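Local coordinates for protein beta-fructofuranosidase (Bifidobacterium adolescentis, PDB 6NOB) that probably hydrolyses beta-fructofuranosides, releasing fructose, as expected of a beta-fructofuranosidase of glycoside hydrolase family 32, at residues A[445-450]-A[488-493]; A[500-505]-A[629-634]. One frame throughout, in Å; residues are numbered along the deposited sequence. Where two conformers were deposited one is given.

Overall arrangement
The modelled chain opens with two small antiparallel sheets, between residues 5 and 92, and then runs through the sheets that form the beta-propeller expected of family 32. Interaction 1 closes a loop of 37 residues late in this part, joining the start of strand 448-454 to the junction of strand 484-489 with helix 491-497. That helix leads straight into strand 498-501, where interaction 2 begins; it closes a far longer loop of 123 residues, bringing strand 624-632 back to pair with the start of the beta-sandwich. The two loops follow one another without nesting or crossing. Their centres lie about 23 Å apart, and helix 491-497, whose first turn belongs to interaction 1, leads from one to the other.

Interaction 1. Residues A[445-450]-A[488-493]; sequences NGRRIV and KPVSEV
A bend at chi3 (-40°) turns NE of Arg447 out of the line of its chain, and a bend at chi2 (91°) swings CD of Glu492 round, so that guanidinium and carboxylate meet tip to tip. The grip is an end-on, double salt bridge: NH1 lies 2.9 Å from Glu492 OE1 and NH2 2.9 Å from Glu492 OE2. The first bond is nearly straight and close to the guanidinium plane, while the second is more bent and reaches the syn lone pair of OE2. The two groups are twisted, their planes 41° apart. A water bridges NH1 of Arg447 to the backbone N of Ser491 at the start of the helix. Beside this pair, CG2 of Ile449 rests 4.0 Å from CG1 of Val490, the two side chains crossing at about a right angle.

NE of Arg447 also forms a salt bridge with Asp443, so its charge is probably shared between two carboxylates. Tyr142 of strand 141-149 touches both Arg447 and Glu492. Strand 448-454 lies between 435-442 and 468-481, with 484-489 on the far side of 468-481, probably one blade of the family 32 beta-propeller; the contact joins it to helix 491-497, which leads into the C-terminal sandwich.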
loop_
_atom_site.group_PDB
_atom_site.type_symbol
_atom_site.label_atom_id
_atom_site.label_comp_id
_atom_site.label_asym_id
_atom_site.label_seq_id
_atom_site.Cartn_x
_atom_site.Cartn_y
_atom_site.Cartn_z
ATOM N N ASN A 445 -9.957 19.673 0.580
ATOM C CA ASN A 445 -9.353 20.906 0.097
ATOM C C ASN A 445 -8.669 20.739 -1.255
ATOM O O ASN A 445 -7.955 21.646 -1.691
ATOM C CB ASN A 445 -8.357 21.442 1.125
ATOM C CG ASN A 445 -9.032 21.890 2.408
ATOM O OD1 ASN A 445 -8.621 21.510 3.504
ATOM N ND2 ASN A 445 -10.076 22.703 2.277
ATOM N N GLY A 446 -8.869 19.607 -1.926
ATOM C CA GLY A 446 -8.292 19.395 -3.236
ATOM C C GLY A 446 -6.851 18.933 -3.248
ATOM O O GLY A 446 -6.278 18.787 -4.337
ATOM N N ARG A 447 -6.243 18.713 -2.083
ATOM C CA ARG A 447 -4.908 18.134 -2.027
ATOM C C ARG A 447 -4.917 16.736 -2.628
ATOM O O ARG A 447 -5.773 15.912 -2.293
ATOM C CB ARG A 447 -4.420 18.065 -0.581
ATOM C CG ARG A 447 -3.564 19.222 -0.129
ATOM C CD ARG A 447 -2.854 18.877 1.172
ATOM N NE ARG A 447 -3.717 18.130 2.083
ATOM C CZ ARG A 447 -3.357 17.745 3.304
ATOM N NH1 ARG A 447 -2.150 18.042 3.768
ATOM N NH2 ARG A 447 -4.205 17.067 4.064
ATOM N N ARG A 448 -3.960 16.466 -3.513
ATOM C CA ARG A 448 -3.770 15.133 -4.074
ATOM C C ARG A 448 -2.764 14.388 -3.201
ATOM O O ARG A 448 -1.590 14.766 -3.135
ATOM C CB ARG A 448 -3.300 15.222 -5.524
ATOM C CG ARG A 448 -2.947 13.884 -6.162
ATOM C CD ARG A 448 -4.120 12.912 -6.136
ATOM N NE ARG A 448 -5.320 13.450 -6.775
ATOM C CZ ARG A 448 -6.418 12.740 -7.020
ATOM N NH1 ARG A 448 -7.468 13.306 -7.603
ATOM N NH2 ARG A 448 -6.470 11.461 -6.676
ATOM N N ILE A 449 -3.226 13.334 -2.531
ATOM C CA ILE A 449 -2.434 12.600 -1.550
ATOM C C ILE A 449 -2.348 11.144 -1.982
ATOM O O ILE A 449 -3.361 10.545 -2.357
ATOM C CB ILE A 449 -3.045 12.714 -0.140
ATOM C CG1 ILE A 449 -3.235 14.187 0.231
ATOM C CG2 ILE A 449 -2.173 11.999 0.879
ATOM C CD1 ILE A 449 -4.150 14.409 1.414
ATOM N N VAL A 450 -1.147 10.573 -1.911
ATOM C CA VAL A 450 -0.894 9.208 -2.359
ATOM C C VAL A 450 -0.297 8.398 -1.213
ATOM O O VAL A 450 0.549 8.893 -0.458
ATOM C CB VAL A 450 0.035 9.185 -3.596
ATOM C CG1 VAL A 450 1.335 9.926 -3.314
ATOM C CG2 VAL A 450 0.307 7.751 -4.051
ATOM N N LYS A 488 6.060 14.856 -1.915
ATOM C CA LYS A 488 6.612 15.396 -0.684
ATOM C C LYS A 488 5.668 15.013 0.425
ATOM O O LYS A 488 4.446 14.967 0.191
ATOM C CB LYS A 488 6.752 16.922 -0.791
ATOM C CG LYS A 488 7.658 17.594 0.221
ATOM C CD LYS A 488 7.592 19.112 0.045
ATOM C CE LYS A 488 8.797 19.822 0.654
ATOM N NZ LYS A 488 8.679 19.981 2.132
ATOM N N PRO A 489 6.145 14.708 1.636
ATOM C CA PRO A 489 5.236 14.366 2.728
ATOM C C PRO A 489 4.251 15.495 3.003
ATOM O O PRO A 489 4.588 16.678 2.901
ATOM C CB PRO A 489 6.169 14.129 3.918
ATOM C CG PRO A 489 7.466 13.760 3.300
ATOM C CD PRO A 489 7.560 14.553 2.031
ATOM N N VAL A 490 3.013 15.114 3.325
ATOM C CA VAL A 490 1.998 16.113 3.615
ATOM C C VAL A 490 2.400 16.902 4.858
ATOM O O VAL A 490 3.201 16.453 5.687
ATOM C CB VAL A 490 0.614 15.471 3.790
ATOM C CG1 VAL A 490 0.208 14.735 2.522
ATOM C CG2 VAL A 490 0.613 14.520 4.978
ATOM N N SER A 491 1.834 18.105 4.977
ATOM C CA SER A 491 2.204 18.992 6.075
ATOM C C SER A 491 1.998 18.332 7.432
ATOM O O SER A 491 2.769 18.587 8.364
ATOM C CB SER A 491 1.414 20.301 5.977
ATOM O OG SER A 491 0.056 20.119 6.341
ATOM N N GLU A 492 0.989 17.467 7.555
ATOM C CA GLU A 492 0.721 16.824 8.838
ATOM C C GLU A 492 1.868 15.919 9.273
ATOM O O GLU A 492 2.125 15.782 10.475
ATOM C CB GLU A 492 -0.580 16.029 8.764
ATOM C CG GLU A 492 -1.820 16.880 8.560
ATOM C CD GLU A 492 -2.163 17.069 7.098
ATOM O OE1 GLU A 492 -1.274 16.877 6.242
ATOM O OE2 GLU A 492 -3.329 17.400 6.805
ATOM N N VAL A 493 2.563 15.290 8.320
ATOM C CA VAL A 493 3.706 14.450 8.667
ATOM C C VAL A 493 4.776 15.278 9.368
ATOM O O VAL A 493 5.299 14.890 10.420
ATOM C CB VAL A 493 4.258 13.748 7.413
ATOM C CG1 VAL A 493 5.701 13.310 7.631
ATOM C CG2 VAL A 493 3.385 12.559 7.047
HETATM O O HOH W 1 0.363 19.174 2.590
#

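Interaction 2. Residues A[500-505]-A[629-634]; sequences ERLAVH and ARALNG
Arg501 and Arg630 face each other as an antiparallel, non-hydrogen-bonded pair with their CA atoms 4.2 Å apart, and both side chains rise from the same face of the sheet. The chains cross obliquely, yet their guanidinium planes are only 7° apart. CG of Arg501 touches CG of Arg630, and the two NE atoms of Arg501 and Arg630 come within 4.5 Å. The like charges are probably tolerated because Asp628 serves both, OD1 in a salt bridge to Arg501 NE and OD2 to Arg630 NH2. A bend at chi2 of Arg501 (-96°) turns CD back, 3.8 Å from Ala629 O. A water accepts from Arg501 NH1 and Ala629 N and donates to Leu502 O, tying the arginine to both backbones.

Leu502 is turned toward the partner strand, laying CD1 3.5 Å from Ala631 N, over the Arg630–Ala631 peptide, while CD2 approaches Ala631 CB. An alanine here would probably open a gap beside that peptide and leave the Ala631 methyl without its leucine neighbour.

Backbone hydrogen bonds join Ala631 N to Glu500 O (2.9 Å) and Leu502 N to Ala629 O (2.8 Å). Beyond this short pairing the chain turns away to strand 505-507 of the other sheet, and Leu502 and Ala629 both touch Val513 of strand 510-515 in that sheet. An edge strand whose chain then passes to the facing antiparallel sheet fits a beta-sandwich, here the C-terminal module of family 32 enzymes.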
loop_
_atom_site.group_PDB
_atom_site.type_symbol
_atom_site.label_atom_id
_atom_site.label_comp_id
_atom_site.label_asym_id
_atom_site.label_seq_id
_atom_site.Cartn_x
_atom_site.Cartn_y
_atom_site.Cartn_z
ATOM N N GLU A 500 12.351 16.784 18.832
ATOM C CA GLU A 500 13.396 17.686 19.300
ATOM C C GLU A 500 14.558 17.751 18.308
ATOM O O GLU A 500 14.915 16.765 17.657
ATOM C CB GLU A 500 13.928 17.224 20.659
ATOM C CG GLU A 500 14.821 18.255 21.356
ATOM C CD GLU A 500 15.468 17.689 22.576
ATOM O OE1 GLU A 500 15.966 18.474 23.414
ATOM O OE2 GLU A 500 15.477 16.453 22.691
ATOM N N ARG A 501 15.145 18.938 18.193
ATOM C CA ARG A 501 16.381 19.098 17.442
ATOM C C ARG A 501 17.484 18.253 18.063
ATOM O O ARG A 501 17.518 18.028 19.276
ATOM C CB ARG A 501 16.800 20.571 17.408
ATOM C CG ARG A 501 16.191 21.362 16.263
ATOM C CD ARG A 501 17.151 21.429 15.082
ATOM N NE ARG A 501 16.920 22.591 14.223
ATOM C CZ ARG A 501 17.826 23.102 13.390
ATOM N NH1 ARG A 501 19.033 22.558 13.292
ATOM N NH2 ARG A 501 17.523 24.156 12.643
ATOM N N LEU A 502 18.365 17.748 17.206
ATOM C CA LEU A 502 19.481 16.908 17.605
ATOM C C LEU A 502 20.783 17.644 17.325
ATOM O O LEU A 502 20.936 18.282 16.276
ATOM C CB LEU A 502 19.458 15.562 16.869
ATOM C CG LEU A 502 18.220 14.703 17.129
ATOM C CD1 LEU A 502 18.225 13.469 16.242
ATOM C CD2 LEU A 502 18.141 14.328 18.601
ATOM N N ALA A 503 21.702 17.573 18.282
ATOM C CA ALA A 503 22.971 18.272 18.158
ATOM C C ALA A 503 23.818 17.657 17.052
ATOM O O ALA A 503 23.833 16.438 16.860
ATOM C CB ALA A 503 23.730 18.234 19.483
ATOM N N VAL A 504 24.521 18.513 16.319
ATOM C CA VAL A 504 25.430 18.095 15.259
ATOM C C VAL A 504 26.845 18.347 15.756
ATOM O O VAL A 504 27.256 19.502 15.925
ATOM C CB VAL A 504 25.163 18.845 13.946
ATOM C CG1 VAL A 504 26.025 18.278 12.827
ATOM C CG2 VAL A 504 23.683 18.784 13.589
ATOM N N HIS A 505 27.592 17.275 16.004
ATOM C CA HIS A 505 28.970 17.427 16.433
ATOM C C HIS A 505 29.918 16.921 15.357
ATOM O O HIS A 505 29.554 16.131 14.481
ATOM C CB HIS A 505 29.222 16.722 17.772
ATOM C CG HIS A 505 29.378 17.672 18.922
ATOM N ND1 HIS A 505 30.578 18.272 19.236
ATOM C CD2 HIS A 505 28.474 18.154 19.808
ATOM C CE1 HIS A 505 30.411 19.071 20.276
ATOM N NE2 HIS A 505 29.143 19.019 20.641
ATOM N N ALA A 629 18.624 18.343 11.885
ATOM C CA ALA A 629 18.328 16.971 12.275
ATOM C C ALA A 629 17.450 16.978 13.516
ATOM O O ALA A 629 17.701 17.742 14.455
ATOM C CB ALA A 629 19.612 16.180 12.535
ATOM N N ARG A 630 16.421 16.130 13.515
ATOM C CA ARG A 630 15.456 16.073 14.604
ATOM C C ARG A 630 15.059 14.628 14.864
ATOM O O ARG A 630 14.993 13.810 13.942
ATOM C CB ARG A 630 14.192 16.899 14.297
ATOM C CG ARG A 630 14.453 18.356 13.947
ATOM C CD ARG A 630 13.174 19.104 13.617
ATOM N NE ARG A 630 13.441 20.222 12.716
ATOM C CZ ARG A 630 12.594 21.219 12.479
ATOM N NH1 ARG A 630 11.412 21.252 13.081
ATOM N NH2 ARG A 630 12.933 22.186 11.639
ATOM N N ALA A 631 14.784 14.328 16.131
ATOM C CA ALA A 631 14.256 13.023 16.497
ATOM C C ALA A 631 12.867 12.827 15.901
ATOM O O ALA A 631 12.083 13.770 15.773
ATOM C CB ALA A 631 14.199 12.877 18.018
ATOM N N LEU A 632 12.565 11.585 15.532
ATOM C CA LEU A 632 11.279 11.250 14.937
ATOM C C LEU A 632 10.354 10.681 16.006
ATOM O O LEU A 632 10.750 9.794 16.769
ATOM C CB LEU A 632 11.447 10.252 13.788
ATOM C CG LEU A 632 10.298 10.164 12.779
ATOM C CD1 LEU A 632 10.249 11.412 11.911
ATOM C CD2 LEU A 632 10.438 8.926 11.915
ATOM N N ASN A 633 9.129 11.199 16.061
ATOM C CA ASN A 633 8.145 10.710 17.012
ATOM C C ASN A 633 7.570 9.372 16.553
ATOM O O ASN A 633 7.712 8.960 15.398
ATOM C CB ASN A 633 7.005 11.714 17.177
ATOM C CG ASN A 633 7.455 13.017 17.799
ATOM O OD1 ASN A 633 8.297 13.038 18.695
ATOM N ND2 ASN A 633 6.887 14.119 17.325
ATOM N N GLY A 634 6.896 8.693 17.483
ATOM C CA GLY A 634 6.116 7.519 17.167
ATOM C C GLY A 634 4.635 7.848 17.152
ATOM O O GLY A 634 4.206 8.862 17.699
HETATM O O HOH W 2 19.950 19.823 14.054
#